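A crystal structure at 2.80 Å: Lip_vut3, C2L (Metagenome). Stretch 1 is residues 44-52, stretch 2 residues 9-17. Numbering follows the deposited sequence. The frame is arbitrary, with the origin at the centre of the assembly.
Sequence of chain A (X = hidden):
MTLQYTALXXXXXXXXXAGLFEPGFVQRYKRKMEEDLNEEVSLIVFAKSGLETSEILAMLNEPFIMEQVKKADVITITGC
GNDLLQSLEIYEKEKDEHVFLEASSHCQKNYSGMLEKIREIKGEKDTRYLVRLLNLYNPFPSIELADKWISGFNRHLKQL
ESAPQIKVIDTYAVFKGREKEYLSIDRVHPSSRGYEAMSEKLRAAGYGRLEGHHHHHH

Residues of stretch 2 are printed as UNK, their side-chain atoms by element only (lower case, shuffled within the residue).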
# COMPACT_ATOMS: atom_id res chain seq x y z
N ILE A 44 3.60 17.98 -10.44
CA ILE A 44 2.94 16.84 -11.06
C ILE A 44 3.96 15.71 -11.16
O ILE A 44 5.11 15.94 -11.56
CB ILE A 44 2.37 17.18 -12.45
CG1 ILE A 44 1.44 18.39 -12.38
CG2 ILE A 44 1.63 15.99 -13.02
CD1 ILE A 44 2.10 19.71 -12.75
N VAL A 45 3.55 14.50 -10.79
CA VAL A 45 4.46 13.35 -10.70
C VAL A 45 3.88 12.21 -11.53
O VAL A 45 2.76 11.76 -11.28
CB VAL A 45 4.69 12.90 -9.25
CG1 VAL A 45 5.45 11.58 -9.22
CG2 VAL A 45 5.44 13.97 -8.47
N PHE A 46 4.66 11.73 -12.50
CA PHE A 46 4.34 10.52 -13.25
C PHE A 46 5.44 9.51 -12.96
O PHE A 46 6.53 9.59 -13.53
CB PHE A 46 4.24 10.80 -14.75
CG PHE A 46 3.23 11.85 -15.11
CD1 PHE A 46 1.87 11.56 -15.10
CD2 PHE A 46 3.63 13.12 -15.50
CE1 PHE A 46 0.94 12.52 -15.44
CE2 PHE A 46 2.71 14.08 -15.84
CZ PHE A 46 1.36 13.78 -15.81
N ALA A 47 5.17 8.57 -12.06
CA ALA A 47 6.20 7.61 -11.67
C ALA A 47 5.54 6.34 -11.15
O ALA A 47 4.43 6.37 -10.62
CB ALA A 47 7.14 8.19 -10.61
N LYS A 48 6.25 5.22 -11.31
CA LYS A 48 5.78 3.92 -10.87
C LYS A 48 6.99 3.01 -10.71
O LYS A 48 7.96 3.11 -11.47
CB LYS A 48 4.78 3.31 -11.86
CG LYS A 48 4.16 1.99 -11.43
CD LYS A 48 2.88 2.21 -10.62
CE LYS A 48 2.31 0.89 -10.12
NZ LYS A 48 2.18 -0.12 -11.20
N SER A 49 6.93 2.13 -9.72
CA SER A 49 8.02 1.18 -9.51
C SER A 49 8.14 0.25 -10.71
O SER A 49 7.15 -0.22 -11.27
CB SER A 49 7.78 0.38 -8.23
OG SER A 49 7.78 1.23 -7.10
N GLY A 50 9.38 -0.02 -11.11
CA GLY A 50 9.64 -0.86 -12.26
C GLY A 50 9.42 -0.20 -13.60
O GLY A 50 9.33 -0.91 -14.61
N LEU A 51 9.32 1.13 -13.65
CA LEU A 51 9.14 1.85 -14.90
C LEU A 51 10.51 2.07 -15.53
O LEU A 51 11.26 2.96 -15.12
CB LEU A 51 8.42 3.17 -14.67
CG LEU A 51 7.30 3.51 -15.65
CD1 LEU A 51 6.19 2.47 -15.56
CD2 LEU A 51 6.76 4.90 -15.38
N GLU A 52 10.85 1.25 -16.52
CA GLU A 52 12.16 1.34 -17.15
C GLU A 52 12.22 2.53 -18.10
O GLU A 52 11.22 3.19 -18.39
CB GLU A 52 12.49 0.03 -17.88
CG GLU A 52 12.52 -1.18 -16.95
CD GLU A 52 13.12 -2.40 -17.60
OE1 GLU A 52 13.72 -2.27 -18.69
OE2 GLU A 52 13.00 -3.50 -17.03
N UNK A 9 9.96 9.24 -13.58
CA UNK A 9 10.97 8.26 -13.24
C UNK A 9 10.35 7.02 -12.60
O UNK A 9 9.17 6.72 -12.80
N UNK A 10 11.19 6.32 -11.84
CA UNK A 10 10.82 5.03 -11.27
C UNK A 10 10.50 5.15 -9.79
O UNK A 10 9.79 6.07 -9.37
c UNK A 10 13.31 4.53 -11.04
o UNK A 10 14.28 3.75 -11.07
c UNK A 10 11.95 4.02 -11.51
o UNK A 10 13.40 5.71 -10.64
N UNK A 11 11.02 4.22 -8.98
CA UNK A 11 10.68 4.20 -7.56
C UNK A 11 11.28 5.39 -6.81
O UNK A 11 10.74 5.81 -5.79
o UNK A 11 12.51 2.65 -7.18
c UNK A 11 11.13 2.89 -6.93
N UNK A 12 12.39 5.93 -7.31
CA UNK A 12 13.00 7.09 -6.65
C UNK A 12 12.08 8.30 -6.71
O UNK A 12 11.90 9.01 -5.72
c UNK A 12 16.80 6.90 -7.56
c UNK A 12 15.43 6.31 -7.28
c UNK A 12 14.36 7.40 -7.27
c UNK A 12 15.42 5.53 -5.97
N UNK A 13 11.49 8.55 -7.88
CA UNK A 13 10.54 9.66 -8.01
C UNK A 13 9.27 9.40 -7.21
O UNK A 13 8.64 10.34 -6.73
c UNK A 13 9.35 11.14 -9.66
o UNK A 13 11.42 10.06 -10.23
c UNK A 13 10.21 9.89 -9.49
N UNK A 14 8.89 8.13 -7.05
CA UNK A 14 7.77 7.80 -6.18
C UNK A 14 8.12 8.12 -4.73
O UNK A 14 7.27 8.59 -3.96
c UNK A 14 7.38 6.31 -6.35
c UNK A 14 6.84 6.07 -7.75
c UNK A 14 6.37 5.90 -5.30
N UNK A 15 9.37 7.89 -4.34
CA UNK A 15 9.79 8.06 -2.96
C UNK A 15 9.83 6.79 -2.15
O UNK A 15 9.71 6.86 -0.92
N UNK A 16 9.99 5.63 -2.79
CA UNK A 16 10.00 4.36 -2.07
C UNK A 16 11.22 4.30 -1.17
O UNK A 16 12.33 4.65 -1.58
c UNK A 16 9.97 3.19 -3.07
c UNK A 16 8.73 3.28 -3.95
c UNK A 16 10.02 1.86 -2.34
N UNK A 17 11.01 3.87 0.07
CA UNK A 17 12.06 3.75 1.06
C UNK A 17 11.92 4.73 2.21
O UNK A 17 12.26 4.39 3.35

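Position 9 has no atoms beyond the backbone. Its phi/psi of 156/-157 would jam a CB against the carbonyl O of the preceding residue, and an ideal CB would also come within 2.5 Å of the side-chain oxygen at position 13. The backbone pairs with A47 in a parallel bridge, CA to CA 5.1 Å, and the N of position 9 donates to F46 O at 3.4 Å with an angle of 146°, a weak hydrogen bond. A47 CA also lies 3.3 Å from the O of position 9 in a CA-H...O contact. The missing side chain identifies glycine, G9, and the geometry explains why a CB would not fit.

Position 10 carries two carbons, the second bearing two oxygens: a short carboxylate. The CB is 3.8 Å from L51 O, while the end of the chain leads away from stretch 1. One terminal oxygen accepts a weak hydrogen bond from the backbone N of position 12, 3.5 Å away, and so caps the helix that follows. The CA of position 10 approaches K48 O at 3.5 Å, a second CA-H...O contact. Two oxygens on the terminal carbon make it aspartate, D10.

Position 11 has one carbon and one oxygen. Its CB lies 3.7 Å from S49 OG, and its CA is 4.5 Å from S49 CA; this is serine, S11.

Position 12 shows four carbons forked at the second. The CA-to-CB bond points away, and the side chain makes no contact with stretch 1. A fork at the second carbon means leucine, L12, rather than isoleucine, whose branch is at the first.

Position 13 has a first carbon carrying one oxygen and one carbon. Its CA-to-CB bond points toward the strand: the terminal carbon is 3.9 Å from V45 CG1, and the CB is 3.7 Å from A47 CB. This is threonine, T13.

Position 14 has three carbons, the first carrying the other two. One of the branch carbons reaches A47 CB at 3.6 Å, an apolar contact, and K48 N at 3.7 Å. This is valine, V14, with chi1 at 171° (t).

Position 15 has no side-chain atoms. It is the first residue to leave helical angles, and its phi of 98° with psi of 25° would jam a CB against the preceding carbonyl. It makes no contact with stretch 1 and is glycine, G15.

Position 16 repeats the three-carbon fork at the first carbon, and one branch carbon lies 3.9 Å from S49 OG; it is valine, V16.

Position 17 again lacks side-chain atoms and is out of reach; its phi/psi of 113/-34 calls for glycine, G17.

The contact buries 381 Å² in total. The bridge at G9 is followed by D10 at the N-cap and then by the helix from S11, which brings T13 and V14 back over A47. A47 CB lies close to D10 O (3.6 Å), T13 CB (3.7 Å) and V14 CG2 (3.6 Å). Polar linkage is sparse: one weak hydrogen bond and two CA-H...O contacts accompany the packing.

Stretch 2, residues 9-17: GDSLTVGVG
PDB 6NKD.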